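Local coordinates for protein transcriptional regulator, LuxR family (Burkholderia thailandensis, PDB 3MQQ) that probably regulates transcription as a DNA-binding protein of the LuxR family, this chain being its PAS domain, at residues B[45-50]-B[106-111]; B[16-19]-B[25-28]; B[33-38]-B[86-91]. All coordinates share one frame; numbering follows the deposited sequence. Where two conformers were deposited one is given.

Contact 1. Residues B[45-50]-B[106-111]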
ATOM      1  N   ARG B  45      -2.933  -5.737  19.531  1.00 22.55           N
ATOM      2  CA  ARG B  45      -4.008  -6.682  19.225  1.00 23.03           C
ATOM      3  C   ARG B  45      -3.532  -7.778  18.274  1.00 22.11           C
ATOM      4  O   ARG B  45      -2.861  -7.463  17.265  1.00 21.77           O
ATOM      5  CB  ARG B  45      -5.210  -5.912  18.624  1.00 23.45           C
ATOM      6  CG  ARG B  45      -6.522  -6.658  18.719  1.00 25.44           C
ATOM      7  CD  ARG B  45      -7.073  -6.681  20.165  1.00 26.77           C
ATOM      8  NE  ARG B  45      -7.748  -5.430  20.459  1.00 29.01           N
ATOM      9  CZ  ARG B  45      -8.776  -5.276  21.289  1.00 29.78           C
ATOM     10  NH1 ARG B  45      -9.315  -6.313  21.945  1.00 31.62           N
ATOM     11  NH2 ARG B  45      -9.281  -4.070  21.472  1.00 31.70           N
ATOM     12  N   SER B  46      -3.847  -9.045  18.588  1.00 21.79           N
ATOM     13  CA  SER B  46      -3.657 -10.136  17.599  1.00 23.25           C
ATOM     14  C   SER B  46      -4.456  -9.844  16.320  1.00 22.66           C
ATOM     15  O   SER B  46      -5.585  -9.370  16.397  1.00 23.31           O
ATOM     16  CB  SER B  46      -4.113 -11.487  18.150  1.00 24.02           C
ATOM     17  OG  SER B  46      -3.983 -12.478  17.130  1.00 25.46           O
ATOM     18  N   PHE B  47      -3.870 -10.100  15.151  1.00 22.12           N
ATOM     19  CA  PHE B  47      -4.628 -10.073  13.895  1.00 23.37           C
ATOM     20  C   PHE B  47      -5.894 -10.919  13.971  1.00 22.84           C
ATOM     21  O   PHE B  47      -6.839 -10.669  13.239  1.00 25.13           O
ATOM     22  CB  PHE B  47      -3.773 -10.611  12.770  1.00 23.56           C
ATOM     23  CG  PHE B  47      -2.817  -9.621  12.173  1.00 27.17           C
ATOM     24  CD1 PHE B  47      -3.236  -8.344  11.762  1.00 31.69           C
ATOM     25  CD2 PHE B  47      -1.520 -10.003  11.926  1.00 30.23           C
ATOM     26  CE1 PHE B  47      -2.327  -7.463  11.149  1.00 31.77           C
ATOM     27  CE2 PHE B  47      -0.604  -9.130  11.305  1.00 33.36           C
ATOM     28  CZ  PHE B  47      -1.009  -7.867  10.923  1.00 33.14           C
ATOM     29  N   GLU B  48      -5.928 -11.925  14.850  1.00 22.87           N
ATOM     30  CA  GLU B  48      -7.097 -12.844  14.933  1.00 24.82           C
ATOM     31  C   GLU B  48      -8.448 -12.116  15.014  1.00 25.31           C
ATOM     32  O   GLU B  48      -9.470 -12.581  14.473  1.00 26.03           O
ATOM     33  CB  GLU B  48      -6.923 -13.763  16.164  1.00 25.13           C
ATOM     34  CG  GLU B  48      -8.010 -14.841  16.433  1.00 30.49           C
ATOM     35  CD  GLU B  48      -7.707 -15.679  17.697  1.00 38.24           C
ATOM     36  OE1 GLU B  48      -8.395 -16.699  17.920  1.00 43.36           O
ATOM     37  OE2 GLU B  48      -6.784 -15.320  18.481  1.00 40.78           O
ATOM     38  N   VAL B  49      -8.451 -10.968  15.687  1.00 27.07           N
ATOM     39  CA  VAL B  49      -9.701 -10.217  15.905  1.00 28.45           C
ATOM     40  C   VAL B  49     -10.254  -9.568  14.622  1.00 27.64           C
ATOM     41  O   VAL B  49     -11.408  -9.169  14.575  1.00 28.24           O
ATOM     42  CB  VAL B  49      -9.584  -9.194  17.092  1.00 33.52           C
ATOM     43  CG1 VAL B  49      -9.251  -9.915  18.368  1.00 35.33           C
ATOM     44  CG2 VAL B  49      -8.571  -8.072  16.825  1.00 34.99           C
ATOM     45  N   LEU B  50      -9.403  -9.463  13.610  1.00 25.51           N
ATOM     46  CA  LEU B  50      -9.742  -8.795  12.367  1.00 25.60           C
ATOM     47  C   LEU B  50     -10.337  -9.813  11.410  1.00 22.87           C
ATOM     48  O   LEU B  50     -10.883  -9.448  10.400  1.00 23.15           O
ATOM     49  CB  LEU B  50      -8.515  -8.137  11.730  1.00 26.91           C
ATOM     50  CG  LEU B  50      -7.674  -7.153  12.548  1.00 31.17           C
ATOM     51  CD1 LEU B  50      -6.423  -6.778  11.746  1.00 33.48           C
ATOM     52  CD2 LEU B  50      -8.456  -5.918  12.968  1.00 31.25           C
ATOM     53  N   GLY B 106       7.007  -8.283  10.437  1.00 28.90           N
ATOM     54  CA  GLY B 106       6.841  -7.924   9.041  1.00 28.80           C
ATOM     55  C   GLY B 106       6.055  -6.645   8.860  1.00 28.73           C
ATOM     56  O   GLY B 106       5.610  -6.031   9.828  1.00 26.77           O
ATOM     57  N   VAL B 107       5.942  -6.242   7.595  1.00 19.80           N
ATOM     58  CA  VAL B 107       5.122  -5.084   7.206  0.50 18.88           C
ATOM     59  C   VAL B 107       3.924  -5.615   6.420  1.00 18.59           C
ATOM     60  O   VAL B 107       4.077  -6.368   5.475  1.00 20.13           O
ATOM     61  CB  VAL B 107       5.941  -4.033   6.377  0.50 19.50           C
ATOM     62  CG1 VAL B 107       5.165  -2.699   6.194  0.50 20.75           C
ATOM     63  CG2 VAL B 107       7.250  -3.727   7.062  0.50 19.66           C
ATOM     64  N   TRP B 108       2.722  -5.180   6.813  1.00 17.54           N
ATOM     65  CA  TRP B 108       1.465  -5.644   6.212  1.00 18.61           C
ATOM     66  C   TRP B 108       0.615  -4.468   5.788  1.00 18.80           C
ATOM     67  O   TRP B 108       0.615  -3.453   6.464  1.00 20.19           O
ATOM     68  CB  TRP B 108       0.697  -6.495   7.214  1.00 19.29           C
ATOM     69  CG  TRP B 108       1.398  -7.807   7.446  1.00 22.73           C
ATOM     70  CD1 TRP B 108       2.428  -8.064   8.312  1.00 24.77           C
ATOM     71  CD2 TRP B 108       1.132  -9.014   6.760  1.00 24.36           C
ATOM     72  NE1 TRP B 108       2.829  -9.377   8.198  1.00 28.00           N
ATOM     73  CE2 TRP B 108       2.032  -9.990   7.261  1.00 27.72           C
ATOM     74  CE3 TRP B 108       0.216  -9.374   5.770  1.00 24.16           C
ATOM     75  CZ2 TRP B 108       2.041 -11.307   6.798  1.00 30.25           C
ATOM     76  CZ3 TRP B 108       0.222 -10.700   5.307  1.00 29.47           C
ATOM     77  CH2 TRP B 108       1.135 -11.640   5.824  1.00 31.12           C
ATOM     78  N   THR B 109      -0.090  -4.631   4.661  1.00 18.39           N
ATOM     79  CA  THR B 109      -0.942  -3.565   4.117  1.00 18.69           C
ATOM     80  C   THR B 109      -2.352  -4.080   4.012  1.00 18.78           C
ATOM     81  O   THR B 109      -2.557  -5.253   3.768  1.00 20.10           O
ATOM     82  CB  THR B 109      -0.489  -3.033   2.707  1.00 19.86           C
ATOM     83  OG1 THR B 109      -0.802  -4.003   1.697  1.00 20.97           O
ATOM     84  CG2 THR B 109       0.997  -2.695   2.635  1.00 19.56           C
ATOM     85  N   PHE B 110      -3.324  -3.174   4.159  1.00 19.19           N
ATOM     86  CA  PHE B 110      -4.743  -3.540   4.094  1.00 19.74           C
ATOM     87  C   PHE B 110      -5.469  -2.463   3.292  1.00 19.41           C
ATOM     88  O   PHE B 110      -5.261  -1.297   3.542  1.00 20.84           O
ATOM     89  CB  PHE B 110      -5.318  -3.519   5.518  1.00 19.45           C
ATOM     90  CG  PHE B 110      -4.707  -4.548   6.420  1.00 19.74           C
ATOM     91  CD1 PHE B 110      -5.376  -5.730   6.678  1.00 22.74           C
ATOM     92  CD2 PHE B 110      -3.455  -4.341   6.988  1.00 18.93           C
ATOM     93  CE1 PHE B 110      -4.780  -6.717   7.478  1.00 23.61           C
ATOM     94  CE2 PHE B 110      -2.878  -5.321   7.804  1.00 23.60           C
ATOM     95  CZ  PHE B 110      -3.537  -6.485   8.043  1.00 23.73           C
ATOM     96  N   GLU B 111      -6.319  -2.853   2.345  1.00 19.59           N
ATOM     97  CA  GLU B 111      -7.078  -1.881   1.637  1.00 20.43           C
ATOM     98  C   GLU B 111      -8.523  -2.376   1.518  1.00 20.34           C
ATOM     99  O   GLU B 111      -8.750  -3.489   1.105  1.00 20.85           O
ATOM    100  CB  GLU B 111      -6.469  -1.659   0.246  1.00 19.52           C
ATOM    101  CG  GLU B 111      -7.268  -0.687  -0.587  1.00 22.44           C
ATOM    102  CD  GLU B 111      -6.662  -0.475  -1.941  1.00 26.28           C
ATOM    103  OE1 GLU B 111      -5.922  -1.364  -2.409  1.00 28.85           O
ATOM    104  OE2 GLU B 111      -6.922   0.583  -2.545  1.00 28.69           O
TER

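Contact 2. Residues B[16-19]-B[25-28]. With NA (sodium ion), chain K.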
ATOM      1  N   LEU B  16      -1.713   0.403   7.186  1.00 17.36           N
ATOM      2  CA  LEU B  16      -0.371  -0.209   7.331  1.00 18.16           C
ATOM      3  C   LEU B  16      -0.197  -0.743   8.735  1.00 19.15           C
ATOM      4  O   LEU B  16      -0.690  -0.163   9.725  1.00 21.32           O
ATOM      5  CB  LEU B  16       0.747   0.809   7.087  1.00 19.84           C
ATOM      6  CG  LEU B  16       0.801   1.436   5.707  1.00 17.65           C
ATOM      7  CD1 LEU B  16       1.856   2.521   5.702  1.00 21.21           C
ATOM      8  CD2 LEU B  16       1.093   0.377   4.658  1.00 22.99           C
ATOM      9  N   VAL B  17       0.549  -1.843   8.850  1.00 18.93           N
ATOM     10  CA  VAL B  17       0.826  -2.470  10.161  1.00 21.16           C
ATOM     11  C   VAL B  17       2.266  -2.877  10.201  1.00 22.53           C
ATOM     12  O   VAL B  17       2.760  -3.471   9.250  1.00 22.18           O
ATOM     13  CB  VAL B  17      -0.035  -3.767  10.418  1.00 21.60           C
ATOM     14  CG1 VAL B  17       0.507  -4.604  11.616  1.00 23.22           C
ATOM     15  CG2 VAL B  17      -1.511  -3.436  10.608  1.00 22.61           C
ATOM     16  N   LEU B  18       2.951  -2.566  11.309  1.00 21.04           N
ATOM     17  CA  LEU B  18       4.222  -3.213  11.667  1.00 21.29           C
ATOM     18  C   LEU B  18       3.867  -4.331  12.648  1.00 20.96           C
ATOM     19  O   LEU B  18       3.285  -4.058  13.683  1.00 21.07           O
ATOM     20  CB  LEU B  18       5.200  -2.202  12.298  1.00 22.11           C
ATOM     21  CG  LEU B  18       5.317  -0.878  11.560  1.00 24.48           C
ATOM     22  CD1 LEU B  18       6.335   0.063  12.272  1.00 27.65           C
ATOM     23  CD2 LEU B  18       5.741  -1.145  10.105  1.00 26.88           C
ATOM     24  N   SER B  19       4.117  -5.585  12.258  1.00 21.17           N
ATOM     25  CA  SER B  19       3.646  -6.740  13.051  1.00 20.79           C
ATOM     26  C   SER B  19       4.818  -7.476  13.692  1.00 23.06           C
ATOM     27  O   SER B  19       6.011  -7.244  13.380  1.00 24.20           O
ATOM     28  CB  SER B  19       2.863  -7.705  12.165  1.00 21.36           C
ATOM     29  OG  SER B  19       3.773  -8.400  11.292  1.00 23.32           O
ATOM     30  N   GLU B  25       1.986  -4.314  16.151  1.00 21.78           N
ATOM     31  CA  GLU B  25       2.844  -3.520  17.037  0.50 23.90           C
ATOM     32  C   GLU B  25       2.685  -2.021  16.781  1.00 24.52           C
ATOM     33  O   GLU B  25       2.835  -1.199  17.702  1.00 26.59           O
ATOM     34  CB  GLU B  25       4.307  -3.949  16.916  0.50 26.58           C
ATOM     35  CG  GLU B  25       4.515  -5.435  17.101  0.50 27.24           C
ATOM     36  CD  GLU B  25       4.489  -5.848  18.557  0.50 31.44           C
ATOM     37  OE1 GLU B  25       5.577  -6.037  19.125  0.50 36.14           O
ATOM     38  OE2 GLU B  25       3.391  -5.974  19.133  0.50 31.81           O
ATOM     39  N   ASP B  26       2.365  -1.667  15.534  1.00 23.22           N
ATOM     40  CA  ASP B  26       2.078  -0.280  15.198  1.00 23.48           C
ATOM     41  C   ASP B  26       1.170  -0.288  13.993  1.00 22.15           C
ATOM     42  O   ASP B  26       1.171  -1.247  13.228  1.00 21.26           O
ATOM     43  CB  ASP B  26       3.369   0.507  14.931  1.00 26.10           C
ATOM     44  CG  ASP B  26       3.173   2.013  14.969  1.00 29.28           C
ATOM     45  OD1 ASP B  26       2.077   2.514  15.325  1.00 29.52           O
ATOM     46  OD2 ASP B  26       4.150   2.727  14.659  1.00 33.30           O
ATOM     47  N   CYS B  27       0.370   0.765  13.854  1.00 21.60           N
ATOM     48  CA  CYS B  27      -0.500   0.868  12.700  1.00 21.63           C
ATOM     49  C   CYS B  27      -0.833   2.333  12.475  1.00 22.02           C
ATOM     50  O   CYS B  27      -0.565   3.212  13.318  1.00 24.14           O
ATOM     51  CB  CYS B  27      -1.799   0.018  12.855  1.00 21.67           C
ATOM     52  SG  CYS B  27      -3.038   0.695  14.039  1.00 24.06           S
ATOM     53  N   ASN B  28      -1.407   2.602  11.322  1.00 20.48           N
ATOM     54  CA  ASN B  28      -1.806   3.959  11.013  1.00 20.55           C
ATOM     55  C   ASN B  28      -3.312   4.207  11.170  1.00 21.75           C
ATOM     56  O   ASN B  28      -4.106   3.257  11.421  1.00 21.37           O
ATOM     57  CB  ASN B  28      -1.284   4.399   9.614  1.00 18.84           C
ATOM     58  CG  ASN B  28      -1.859   3.593   8.463  1.00 21.01           C
ATOM     59  OD1 ASN B  28      -2.742   2.742   8.629  1.00 19.74           O
ATOM     60  ND2 ASN B  28      -1.355   3.879   7.265  1.00 20.88           N
TER
HETATM   61 NA    NA K   1       3.550 -10.996  12.165  1.00 32.45          NA
HETATM   62  O   HOH W   1       1.646 -11.835  10.447  1.00 36.14           O

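Contact 3. Residues B[33-38]-B[86-91]. With EOH (ethanol), chain I.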
ATOM      1  N   ALA B  33      -9.503   3.291  10.513  1.00 25.25           N
ATOM      2  CA  ALA B  33     -10.685   3.683   9.750  1.00 27.29           C
ATOM      3  C   ALA B  33     -11.339   2.455   9.140  1.00 26.53           C
ATOM      4  O   ALA B  33     -12.555   2.271   9.278  1.00 29.29           O
ATOM      5  CB  ALA B  33     -10.336   4.740   8.669  1.00 27.77           C
ATOM      6  N   ILE B  34     -10.521   1.600   8.513  1.00 25.44           N
ATOM      7  CA  ILE B  34     -11.053   0.420   7.836  1.00 25.09           C
ATOM      8  C   ILE B  34     -11.802  -0.454   8.837  1.00 24.77           C
ATOM      9  O   ILE B  34     -12.916  -0.938   8.556  1.00 26.50           O
ATOM     10  CB  ILE B  34      -9.934  -0.403   7.158  1.00 23.47           C
ATOM     11  CG1 ILE B  34      -9.275   0.389   6.011  1.00 25.29           C
ATOM     12  CG2 ILE B  34     -10.474  -1.756   6.681  1.00 24.18           C
ATOM     13  CD1 ILE B  34      -7.929  -0.193   5.539  1.00 23.62           C
ATOM     14  N   PHE B  35     -11.206  -0.631  10.014  1.00 24.87           N
ATOM     15  CA  PHE B  35     -11.778  -1.523  11.023  1.00 25.80           C
ATOM     16  C   PHE B  35     -12.723  -0.851  12.019  1.00 27.00           C
ATOM     17  O   PHE B  35     -13.148  -1.458  13.005  1.00 28.52           O
ATOM     18  CB  PHE B  35     -10.673  -2.364  11.680  1.00 25.77           C
ATOM     19  CG  PHE B  35     -10.140  -3.417  10.765  1.00 25.25           C
ATOM     20  CD1 PHE B  35     -10.816  -4.629  10.610  1.00 25.59           C
ATOM     21  CD2 PHE B  35      -9.019  -3.169   9.979  1.00 24.33           C
ATOM     22  CE1 PHE B  35     -10.340  -5.599   9.715  1.00 24.06           C
ATOM     23  CE2 PHE B  35      -8.526  -4.125   9.106  1.00 26.06           C
ATOM     24  CZ  PHE B  35      -9.208  -5.342   8.962  1.00 23.93           C
ATOM     25  N   ARG B  36     -13.070   0.399  11.715  1.00 27.34           N
ATOM     26  CA  ARG B  36     -14.028   1.189  12.494  1.00 27.88           C
ATOM     27  C   ARG B  36     -13.734   1.227  13.985  1.00 29.31           C
ATOM     28  O   ARG B  36     -14.638   1.017  14.813  1.00 30.79           O
ATOM     29  CB  ARG B  36     -15.469   0.683  12.270  1.00 30.14           C
ATOM     30  CG  ARG B  36     -15.850   0.415  10.830  1.00 30.45           C
ATOM     31  CD  ARG B  36     -15.935   1.676   9.965  1.00 33.80           C
ATOM     32  NE  ARG B  36     -16.599   1.432   8.676  1.00 35.10           N
ATOM     33  CZ  ARG B  36     -16.006   1.495   7.484  1.00 33.41           C
ATOM     34  NH1 ARG B  36     -14.722   1.817   7.375  1.00 32.70           N
ATOM     35  NH2 ARG B  36     -16.715   1.262   6.388  1.00 34.60           N
ATOM     36  N   CYS B  37     -12.480   1.528  14.328  1.00 28.19           N
ATOM     37  CA  CYS B  37     -12.080   1.661  15.730  1.00 30.59           C
ATOM     38  C   CYS B  37     -10.982   2.711  15.859  1.00 29.96           C
ATOM     39  O   CYS B  37     -10.680   3.405  14.891  1.00 29.16           O
ATOM     40  CB  CYS B  37     -11.583   0.324  16.256  1.00 31.09           C
ATOM     41  SG  CYS B  37     -10.217  -0.342  15.295  1.00 31.34           S
ATOM     42  N   ALA B  38     -10.408   2.833  17.055  1.00 31.42           N
ATOM     43  CA  ALA B  38      -9.257   3.717  17.273  1.00 31.25           C
ATOM     44  C   ALA B  38      -7.947   2.957  17.118  1.00 30.77           C
ATOM     45  O   ALA B  38      -7.901   1.744  17.318  1.00 30.84           O
ATOM     46  CB  ALA B  38      -9.325   4.330  18.631  1.00 33.26           C
ATOM     47  N   GLU B  86     -19.241  -6.251  11.059  1.00 34.83           N
ATOM     48  CA  GLU B  86     -19.485  -6.207   9.604  1.00 33.85           C
ATOM     49  C   GLU B  86     -18.364  -6.891   8.835  1.00 30.35           C
ATOM     50  O   GLU B  86     -17.195  -6.564   9.026  1.00 28.57           O
ATOM     51  CB  GLU B  86     -19.657  -4.781   9.058  1.00 34.76           C
ATOM     52  CG  GLU B  86     -19.902  -4.761   7.543  1.00 36.10           C
ATOM     53  CD  GLU B  86     -20.154  -3.366   6.962  1.00 40.12           C
ATOM     54  OE1 GLU B  86     -19.293  -2.470   7.116  1.00 37.36           O
ATOM     55  OE2 GLU B  86     -21.215  -3.178   6.332  1.00 44.20           O
ATOM     56  N   LEU B  87     -18.744  -7.821   7.965  1.00 29.31           N
ATOM     57  CA  LEU B  87     -17.786  -8.537   7.126  1.00 27.03           C
ATOM     58  C   LEU B  87     -17.587  -7.778   5.811  1.00 26.59           C
ATOM     59  O   LEU B  87     -18.544  -7.225   5.238  1.00 28.23           O
ATOM     60  CB  LEU B  87     -18.255  -9.994   6.900  1.00 27.88           C
ATOM     61  CG  LEU B  87     -18.422 -10.836   8.177  1.00 29.85           C
ATOM     62  CD1 LEU B  87     -18.938 -12.236   7.864  1.00 32.07           C
ATOM     63  CD2 LEU B  87     -17.127 -10.925   8.999  1.00 27.51           C
ATOM     64  N   PHE B  88     -16.341  -7.717   5.357  1.00 24.51           N
ATOM     65  CA  PHE B  88     -16.018  -6.939   4.158  1.00 24.19           C
ATOM     66  C   PHE B  88     -14.810  -7.528   3.473  1.00 22.51           C
ATOM     67  O   PHE B  88     -14.029  -8.258   4.086  1.00 22.60           O
ATOM     68  CB  PHE B  88     -15.753  -5.470   4.512  1.00 24.41           C
ATOM     69  CG  PHE B  88     -14.438  -5.240   5.198  1.00 22.71           C
ATOM     70  CD1 PHE B  88     -13.372  -4.635   4.515  1.00 23.00           C
ATOM     71  CD2 PHE B  88     -14.260  -5.614   6.536  1.00 24.02           C
ATOM     72  CE1 PHE B  88     -12.164  -4.408   5.154  1.00 21.26           C
ATOM     73  CE2 PHE B  88     -13.033  -5.400   7.177  1.00 21.60           C
ATOM     74  CZ  PHE B  88     -11.997  -4.802   6.493  1.00 21.54           C
ATOM     75  N   TRP B  89     -14.644  -7.188   2.203  1.00 22.49           N
ATOM     76  CA  TRP B  89     -13.507  -7.669   1.438  1.00 21.57           C
ATOM     77  C   TRP B  89     -12.338  -6.693   1.555  1.00 21.37           C
ATOM     78  O   TRP B  89     -12.516  -5.478   1.465  1.00 22.39           O
ATOM     79  CB  TRP B  89     -13.897  -7.811  -0.022  1.00 22.06           C
ATOM     80  CG  TRP B  89     -14.655  -9.068  -0.278  1.00 24.14           C
ATOM     81  CD1 TRP B  89     -16.011  -9.251  -0.214  1.00 26.16           C
ATOM     82  CD2 TRP B  89     -14.098 -10.330  -0.643  1.00 25.24           C
ATOM     83  NE1 TRP B  89     -16.329 -10.553  -0.524  1.00 27.77           N
ATOM     84  CE2 TRP B  89     -15.173 -11.233  -0.806  1.00 26.77           C
ATOM     85  CE3 TRP B  89     -12.792 -10.787  -0.853  1.00 27.57           C
ATOM     86  CZ2 TRP B  89     -14.980 -12.568  -1.150  1.00 28.02           C
ATOM     87  CZ3 TRP B  89     -12.601 -12.104  -1.217  1.00 25.44           C
ATOM     88  CH2 TRP B  89     -13.690 -12.983  -1.365  1.00 28.20           C
ATOM     89  N   CYS B  90     -11.158  -7.266   1.773  1.00 20.88           N
ATOM     90  CA  CYS B  90      -9.950  -6.496   1.994  1.00 19.73           C
ATOM     91  C   CYS B  90      -8.785  -7.072   1.201  1.00 19.95           C
ATOM     92  O   CYS B  90      -8.541  -8.259   1.248  1.00 22.12           O
ATOM     93  CB  CYS B  90      -9.630  -6.574   3.502  1.00 21.18           C
ATOM     94  SG  CYS B  90      -8.356  -5.500   4.141  1.00 24.58           S
ATOM     95  N   HIS B  91      -8.021  -6.230   0.495  1.00 20.80           N
ATOM     96  CA  HIS B  91      -6.811  -6.728  -0.164  1.00 21.86           C
ATOM     97  C   HIS B  91      -5.676  -6.572   0.819  1.00 21.13           C
ATOM     98  O   HIS B  91      -5.526  -5.520   1.419  1.00 22.00           O
ATOM     99  CB  HIS B  91      -6.463  -5.879  -1.407  1.00 22.09           C
ATOM    100  CG  HIS B  91      -5.263  -6.379  -2.159  1.00 23.47           C
ATOM    101  ND1 HIS B  91      -4.102  -5.646  -2.322  1.00 26.59           N
ATOM    102  CD2 HIS B  91      -5.065  -7.544  -2.814  1.00 25.62           C
ATOM    103  CE1 HIS B  91      -3.240  -6.358  -3.033  1.00 25.38           C
ATOM    104  NE2 HIS B  91      -3.804  -7.508  -3.348  1.00 30.62           N
TER
HETATM  105  C1  EOH I 123     -12.067   2.731   5.552  1.00 32.98           C
HETATM  106  C2  EOH I 123     -11.799   3.865   4.566  1.00 35.35           C
HETATM  107  O   EOH I 123     -12.948   1.694   5.120  1.00 33.17           O

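Contact 1. Residues B[45-50]-B[106-111]
The ring of Phe47 meets the indole of Trp108 edge-on: its CE2 edge stands over one face of the indole, at its five-membered ring. The planes are turned 68° against each other and the centroids lie 5.5 Å apart, a T-shaped pair. Phe110 is the second aromatic neighbour of Phe47, but its plane is inclined by 41°, so the two rings meet obliquely. The closest approach is here, 3.5 Å between Phe47 CE1 and Phe110 CZ. At another part of the Phe47 edge, in the ring plane, sits CD1 of Leu50, three residues along the same short 3-10 turn.

Trp108 and Phe110 alternate along strand 106-112, so both rings emerge from one face of the sheet, while Thr109 between them points to the other, where it packs on Ile14 of the second subunit. Phe47 reaches them from a loop whose backbone stays well back, with the CA atoms of Phe47 and Trp108 10.8 Å apart. A long flat side chain suits that gap. Phe47 CG lies anti to its carbonyl carbon (chi1 -82°), which sends the ring from the loop to the strand. The loop itself is shaped by an ST turn: Ser46 OG accepts from Glu48 N at 3.0 Å, nearly straight.

Val17 touches both phenylalanines, and Ile64 and Met68 of helix 54-71 pack on Trp108. Backbone bonds of Phe47 with Arg22 and Leu50 with Lys81 also anchor the loop, but no hydrogen bond joins it to strand 106-112. That contact rests on dispersion and ring electrostatics, the positive hydrogen edge of Phe47 directed at the electron-rich indole face. The setting is buried and mainly apolar, although a bound ethanol, probably from the crystallisation liquor, lies about 3 Å from the Phe47 side chain (nearest atoms).

Contact 2. Residues B[16-19]-B[25-28]
Leu16-Ser19 and Glu25-Asn28 pair as the two antiparallel arms of a beta hairpin, with 23-27 the outermost strand at this end of the sheet. Val17 and Cys27 form a non-hydrogen-bonded pair; Leu18 and Asp26 form a hydrogen-bonded one, in which Leu18 N gives to Asp26 O over 2.9 Å. Leu18 O takes both Glu25 N at 2.8 Å and Asp26 N at 3.2 Å, a classic beta bulge.

Leu18 CD1 lies alongside Asp26 CB at 4.0 Å, the two side chains pointing the same way. Asp26 OD2 hydrogen-bonds to Tyr5 OH of the second subunit. Ser19 turns away from the partner strand, and its OG binds the sodium ion at 2.8 Å, with a water and the carbonyl oxygens of Leu103 and Ala104 as further ligands.

Asn28 CG sits between its backbone N and carbonyl carbon (chi1 64°), which brings OD1 back to Leu16 N, 2.9 Å away and above the carbonyl plane, while Asn28 N still donates to Leu16 O. Asparagine fits because OD1 also accepts from Leu31 N and ND2 donates to Phe9 O and Ile14 O. This is a bulged hairpin of a PAS sheet, its second arm running through an N-cap into helix 29-34.

Contact 3. Residues B[33-38]-B[86-91]
Ile34 and Phe35 close on the tip of Phe88 where helix 29-34 of the PAS fold ends in a Schellman motif over strand 87-96. This is the tight part. Phe88 directs its edge at the face of Phe35 in an offset edge-to-face pair, the planes 71° apart and the centroids 5.4 Å, with Phe88 CE2 lying 3.7 Å from Phe35 CE1. The same tip meets the branch methyl of the isoleucine: Ile34 CG2 is 3.4 Å from Phe88 CZ, and the two side chains cross at about a right angle. Phe88 CG sits between the backbone N and the carbonyl carbon (chi1 73°), a placement that raises the ring from the strand toward the helix end. A beta-branched and an aromatic residue suit this place, since together they border the tip of the ring without needing any polar partner. Arg82 adds a cation-pi contact to Phe88.

The outer side is looser and charged. Arg36 NH2 and Glu86 OE1 are 4.6 Å apart, too far for a salt bridge, and the oxygen lies well out of the guanidinium plane, so only a general attraction can be expected. Glu86 instead makes its salt bridge with Arg82, whose NH1 also donates to Ile34 O. Arg36 and Glu86 are both exposed, and an ethanol molecule, probably from the crystallisation liquor, lies at the edge of the Arg36 guanidinium, near its plane, its O receiving Arg36 NH1 at 2.9 Å.

Arg36 takes the positive phi that ends the helix, and its N gives Ala33 O the 3.1 Å bond of the Schellman motif. Its side chain, bent at chi2, folds back on the last turn and adds a second bond, Arg36 NH1 to Ala33 O at 2.9 Å, from the opposite face of the carbonyl plane.

In the fold
From the N terminus, contact 2 closes first, a closure across only five residues, the turn of the hairpin and the strand ends beside it, before either of the others opens. Contact 3 then starts at the end of helix 29-34 and contact 1 soon after, in the loop beyond helix 39-42. Their partners follow in the same order, on strand 87-96 and then on strand 106-112, so these two long closures cross instead of nesting, and both span helix 54-71. Strand 106-112 lies between strands 15-20 and 87-96 in the sheet: backbone bonds link Trp108 to Val17 and Glu111 to His91. The residues of contacts 2 and 3 do not touch directly.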